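Long-range contacts in aminotransferase class I and II (Streptococcus suis 89/1591, PDB 3OP7), which probably catalyses pyridoxal-phosphate-dependent transfer of amino groups, as a fold-type I aminotransferase carrying the cofactor as a Schiff base on a lysine: residues A163-G168 and A304-F310; V332-P336 and Y345-G349. One frame throughout, in Å; residues are numbered along the deposited sequence.

Contact 1: residues A163-G168 and A304-F310; sequences ANNPTG and AVVSTSF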
loop_
_atom_site.group_PDB
_atom_site.type_symbol
_atom_site.label_atom_id
_atom_site.label_comp_id
_atom_site.label_asym_id
_atom_site.label_seq_id
_atom_site.Cartn_x
_atom_site.Cartn_y
_atom_site.Cartn_z
ATOM N N ALA A 163 -20.081 2.693 -9.584
ATOM C CA ALA A 163 -21.190 1.941 -8.951
ATOM C C ALA A 163 -20.874 1.364 -7.603
ATOM O O ALA A 163 -19.703 1.213 -7.269
ATOM C CB ALA A 163 -21.632 0.812 -9.900
ATOM N N ASN A 164 -21.895 0.964 -6.834
ATOM C CA ASN A 164 -21.658 0.584 -5.431
ATOM C C ASN A 164 -21.331 -0.902 -5.265
ATOM O O ASN A 164 -21.861 -1.719 -5.965
ATOM C CB ASN A 164 -22.904 0.897 -4.583
ATOM C CG ASN A 164 -22.594 0.899 -3.068
ATOM O OD1 ASN A 164 -21.436 1.054 -2.635
ATOM N ND2 ASN A 164 -23.621 0.725 -2.263
ATOM N N ASN A 165 -20.460 -1.231 -4.323
ATOM C CA ASN A 165 -20.202 -2.606 -3.868
ATOM C C ASN A 165 -20.950 -2.730 -2.539
ATOM O O ASN A 165 -20.537 -2.094 -1.551
ATOM C CB ASN A 165 -18.680 -2.781 -3.679
ATOM C CG ASN A 165 -18.275 -4.189 -3.291
ATOM O OD1 ASN A 165 -19.025 -4.923 -2.710
ATOM N ND2 ASN A 165 -17.015 -4.534 -3.571
ATOM N N PRO A 166 -21.967 -3.618 -2.452
ATOM C CA PRO A 166 -22.226 -4.824 -3.266
ATOM C C PRO A 166 -23.302 -4.802 -4.318
ATOM O O PRO A 166 -23.462 -5.780 -5.055
ATOM C CB PRO A 166 -22.599 -5.831 -2.175
ATOM C CG PRO A 166 -23.490 -4.975 -1.253
ATOM C CD PRO A 166 -22.845 -3.610 -1.258
ATOM N N THR A 167 -24.080 -3.716 -4.393
ATOM C CA THR A 167 -25.301 -3.699 -5.183
ATOM C C THR A 167 -25.168 -3.555 -6.688
ATOM O O THR A 167 -26.036 -4.014 -7.435
ATOM C CB THR A 167 -26.218 -2.535 -4.731
ATOM O OG1 THR A 167 -25.546 -1.291 -4.988
ATOM C CG2 THR A 167 -26.589 -2.690 -3.243
ATOM N N GLY A 168 -24.082 -2.937 -7.136
ATOM C CA GLY A 168 -23.903 -2.707 -8.553
ATOM C C GLY A 168 -24.727 -1.551 -9.070
ATOM O O GLY A 168 -24.768 -1.342 -10.295
ATOM N N ALA A 304 -26.053 -2.233 -12.636
ATOM C CA ALA A 304 -25.936 -1.420 -13.834
ATOM C C ALA A 304 -24.780 -1.965 -14.731
ATOM O O ALA A 304 -23.900 -1.216 -15.106
ATOM C CB ALA A 304 -25.661 0.062 -13.426
ATOM N N VAL A 305 -24.864 -3.248 -15.118
ATOM C CA VAL A 305 -23.869 -3.913 -15.983
ATOM C C VAL A 305 -22.464 -3.629 -15.429
ATOM O O VAL A 305 -21.582 -3.099 -16.109
ATOM C CB VAL A 305 -24.035 -3.539 -17.492
ATOM C CG1 VAL A 305 -23.342 -4.578 -18.383
ATOM C CG2 VAL A 305 -25.541 -3.418 -17.918
ATOM N N VAL A 306 -22.303 -4.022 -14.166
ATOM C CA VAL A 306 -21.014 -4.131 -13.502
ATOM C C VAL A 306 -20.951 -5.492 -12.824
ATOM O O VAL A 306 -21.974 -6.110 -12.550
ATOM C CB VAL A 306 -20.762 -2.959 -12.481
ATOM C CG1 VAL A 306 -20.759 -1.585 -13.209
ATOM C CG2 VAL A 306 -21.792 -2.945 -11.365
ATOM N N SER A 307 -19.753 -5.923 -12.486
ATOM C CA SER A 307 -19.484 -7.304 -12.034
ATOM C C SER A 307 -19.799 -7.607 -10.552
ATOM O O SER A 307 -19.137 -8.481 -9.949
ATOM C CB SER A 307 -17.977 -7.626 -12.314
ATOM O OG SER A 307 -17.050 -6.756 -11.638
ATOM N N THR A 308 -20.733 -6.872 -9.921
ATOM C CA THR A 308 -21.188 -7.255 -8.581
ATOM C C THR A 308 -22.708 -7.232 -8.571
ATOM O O THR A 308 -23.348 -6.487 -9.317
ATOM C CB THR A 308 -20.591 -6.409 -7.440
ATOM O OG1 THR A 308 -21.064 -6.887 -6.150
ATOM C CG2 THR A 308 -20.905 -4.908 -7.623
ATOM N N SER A 309 -23.295 -8.139 -7.804
ATOM C CA SER A 309 -24.737 -8.142 -7.621
ATOM C C SER A 309 -25.076 -8.565 -6.200
ATOM O O SER A 309 -24.256 -9.154 -5.480
ATOM C CB SER A 309 -25.478 -9.074 -8.627
ATOM O OG SER A 309 -25.164 -10.437 -8.391
ATOM N N PHE A 310 -26.305 -8.262 -5.797
ATOM C CA PHE A 310 -26.724 -8.443 -4.393
ATOM C C PHE A 310 -28.102 -9.046 -4.497
ATOM O O PHE A 310 -29.066 -8.355 -4.815
ATOM C CB PHE A 310 -26.732 -7.125 -3.646
ATOM C CG PHE A 310 -26.534 -7.231 -2.144
ATOM C CD1 PHE A 310 -25.562 -8.034 -1.596
ATOM C CD2 PHE A 310 -27.336 -6.492 -1.287
ATOM C CE1 PHE A 310 -25.355 -8.081 -0.207
ATOM C CE2 PHE A 310 -27.170 -6.553 0.080
ATOM C CZ PHE A 310 -26.152 -7.330 0.625
HETATM O O HOH W 1 -27.538 -6.314 -7.661
#

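Contact 2: residues V332-P336 and Y345-G349; sequences VLLVP and YVRLG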
loop_
_atom_site.group_PDB
_atom_site.type_symbol
_atom_site.label_atom_id
_atom_site.label_comp_id
_atom_site.label_asym_id
_atom_site.label_seq_id
_atom_site.Cartn_x
_atom_site.Cartn_y
_atom_site.Cartn_z
ATOM N N VAL A 332 -20.004 -24.154 -3.210
ATOM C CA VAL A 332 -20.271 -22.872 -3.846
ATOM C C VAL A 332 -19.980 -21.736 -2.850
ATOM O O VAL A 332 -20.476 -21.742 -1.714
ATOM C CB VAL A 332 -21.760 -22.755 -4.338
ATOM C CG1 VAL A 332 -22.033 -21.388 -4.966
ATOM C CG2 VAL A 332 -22.121 -23.883 -5.320
ATOM N N LEU A 333 -19.144 -20.802 -3.251
ATOM C CA LEU A 333 -18.788 -19.685 -2.365
ATOM C C LEU A 333 -19.455 -18.411 -2.826
ATOM O O LEU A 333 -19.323 -18.013 -3.989
ATOM C CB LEU A 333 -17.281 -19.493 -2.277
ATOM C CG LEU A 333 -16.794 -18.468 -1.219
ATOM C CD1 LEU A 333 -17.019 -18.997 0.204
ATOM C CD2 LEU A 333 -15.339 -18.096 -1.447
ATOM N N LEU A 334 -20.184 -17.794 -1.884
ATOM C CA LEU A 334 -20.792 -16.482 -2.023
ATOM C C LEU A 334 -20.266 -15.664 -0.849
ATOM O O LEU A 334 -19.561 -16.221 0.025
ATOM C CB LEU A 334 -22.328 -16.616 -1.897
ATOM C CG LEU A 334 -23.061 -17.331 -3.042
ATOM C CD1 LEU A 334 -24.484 -17.702 -2.630
ATOM C CD2 LEU A 334 -23.093 -16.417 -4.240
ATOM N N VAL A 335 -20.617 -14.379 -0.791
ATOM C CA VAL A 335 -20.369 -13.571 0.419
ATOM C C VAL A 335 -21.725 -13.240 1.041
ATOM O O VAL A 335 -22.571 -12.644 0.378
ATOM C CB VAL A 335 -19.561 -12.317 0.168
ATOM C CG1 VAL A 335 -19.273 -11.584 1.545
ATOM C CG2 VAL A 335 -18.245 -12.688 -0.557
ATOM N N PRO A 336 -21.950 -13.664 2.295
ATOM C CA PRO A 336 -23.288 -13.441 2.852
ATOM C C PRO A 336 -23.532 -11.991 3.227
ATOM O O PRO A 336 -22.572 -11.264 3.576
ATOM C CB PRO A 336 -23.303 -14.309 4.116
ATOM C CG PRO A 336 -21.888 -14.401 4.536
ATOM C CD PRO A 336 -21.083 -14.385 3.243
ATOM N N TYR A 345 -29.581 -11.303 2.060
ATOM C CA TYR A 345 -28.998 -11.155 0.738
ATOM C C TYR A 345 -27.626 -11.820 0.687
ATOM O O TYR A 345 -26.947 -11.978 1.722
ATOM C CB TYR A 345 -28.786 -9.661 0.407
ATOM C CG TYR A 345 -30.024 -8.815 0.396
ATOM C CD1 TYR A 345 -30.543 -8.311 1.576
ATOM C CD2 TYR A 345 -30.675 -8.502 -0.792
ATOM C CE1 TYR A 345 -31.693 -7.520 1.570
ATOM C CE2 TYR A 345 -31.852 -7.740 -0.799
ATOM C CZ TYR A 345 -32.339 -7.240 0.385
ATOM O OH TYR A 345 -33.496 -6.457 0.435
ATOM N N VAL A 346 -27.156 -12.093 -0.526
ATOM C CA VAL A 346 -25.785 -12.572 -0.743
ATOM C C VAL A 346 -25.141 -11.733 -1.855
ATOM O O VAL A 346 -25.847 -11.324 -2.765
ATOM C CB VAL A 346 -25.800 -14.071 -1.138
ATOM C CG1 VAL A 346 -26.355 -14.919 0.004
ATOM C CG2 VAL A 346 -26.636 -14.311 -2.413
ATOM N N ARG A 347 -23.840 -11.435 -1.760
ATOM C CA ARG A 347 -23.103 -10.824 -2.875
ATOM C C ARG A 347 -22.627 -11.956 -3.818
ATOM O O ARG A 347 -21.985 -12.914 -3.367
ATOM C CB ARG A 347 -21.933 -9.999 -2.420
ATOM C CG ARG A 347 -21.433 -9.123 -3.557
ATOM C CD ARG A 347 -20.251 -8.382 -3.151
ATOM N NE ARG A 347 -19.105 -9.280 -3.066
ATOM C CZ ARG A 347 -17.882 -8.888 -2.727
ATOM N NH1 ARG A 347 -17.636 -7.612 -2.366
ATOM N NH2 ARG A 347 -16.905 -9.793 -2.714
ATOM N N LEU A 348 -23.013 -11.842 -5.089
ATOM C CA LEU A 348 -22.712 -12.814 -6.144
ATOM C C LEU A 348 -21.889 -12.133 -7.268
ATOM O O LEU A 348 -22.369 -11.184 -7.895
ATOM C CB LEU A 348 -24.026 -13.339 -6.689
ATOM C CG LEU A 348 -23.913 -14.599 -7.552
ATOM C CD1 LEU A 348 -25.249 -15.340 -7.487
ATOM C CD2 LEU A 348 -23.479 -14.324 -8.995
ATOM N N GLY A 349 -20.665 -12.584 -7.502
ATOM C CA GLY A 349 -19.824 -12.023 -8.546
ATOM C C GLY A 349 -19.943 -12.911 -9.784
ATOM O O GLY A 349 -19.501 -14.059 -9.773
#

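Contact 1: residues A163-G168 and A304-F310
Pro166 lays its ring on Phe310 where the Asn-Asn-Pro-Thr-Gly loop, a signature of fold-type I aminotransferases set between strand 157-161 and helix 173-184, meets the segment leading into strand 309-313 of the C-terminal domain's antiparallel sheet. CG of Pro166 sits over the centre of one face of the phenyl ring, a CH-pi contact 3.7 Å from the ring centroid and 12° off its normal. The Asn165-Pro166 peptide is cis, and Asn165 just before it reaches the other way: its ND2 binds O3 of the cofactor on the modified residue at position 222, while OD1 takes a hydrogen bond from Arg347 NH1. Thr308 meets the loop with both branches. OG1, anti to the backbone N (chi1 -178°), donates to Pro166 O at 2.9 Å, approaching from above the carbonyl plane; CG2 packs 3.7 Å from Asn164 O, the carbonyl that also takes the backbone bond from Gly168 N. Gly168, at positive phi, puts its CA against Val306 CG2 at 3.5 Å, and the same methyl reaches Ala163 CB. One water accepts from Phe310 N and donates to Thr167 O. At the other end, the N-H of Ala304 aims almost straight at Gly168 O from above the carbonyl plane, 2.8 Å from N to O with 177° at the hydrogen.

Contact 2: residues V332-P336 and Y345-G349
This is a buried beta-hairpin contact at one edge of the antiparallel sheet in the C-terminal domain: strand 335-336 pairs with strand 345-348, which has strand 309-313 on its other side. Val335 and Arg347 form the antiparallel hydrogen-bonded pair. Arg347 N gives the shorter bond, 2.8 Å to Val335 O, whereas Val335 N reaches Arg347 O at 3.3 Å but almost straight, 177° at the hydrogen. Next along, Pro336 and Val346 make a non-hydrogen-bonded pair. On the sheet face of Val335 and Arg347 the two side chains run side by side in the same direction, and Val335 CG2 comes within 3.9 Å of Arg347 NH2. The arginine chain is extended until it bends at CG-CD (chi3 73°), and Ala25 O takes a hydrogen bond from NH2, while NH1 turns to Asn165. Its place beside Asn165 is consistent with the arginine that holds the substrate carboxylate in related aminotransferases. Leu334, just before the pair, reaches across with both its methyls: CD1 lies against Val346 CG2, on the face where helix 319-330 packs, and CD2 meets Leu348 CG at 3.9 Å.

Both contacts are buried; the centre of contact 1 is about 9 Å from the centre of the chain, that of contact 2 about 16 Å. Contact 1 ties a loop of the cofactor domain to the C-terminal domain through irregular backbone; contact 2 stays within the C-terminal domain and relies on a short strand pairing, leucine and valine packing and an arginine turned towards contact 1. They share a sheet, since strands 309-313 and 345-348 are neighbours in it, and their centres are about 12 Å apart. A probable hydrogen bond from Ser309 OG to Leu348 O, 2.9 Å long, joins them, and the Asn165-Arg347 bond links the arginine to the asparagine that binds the cofactor.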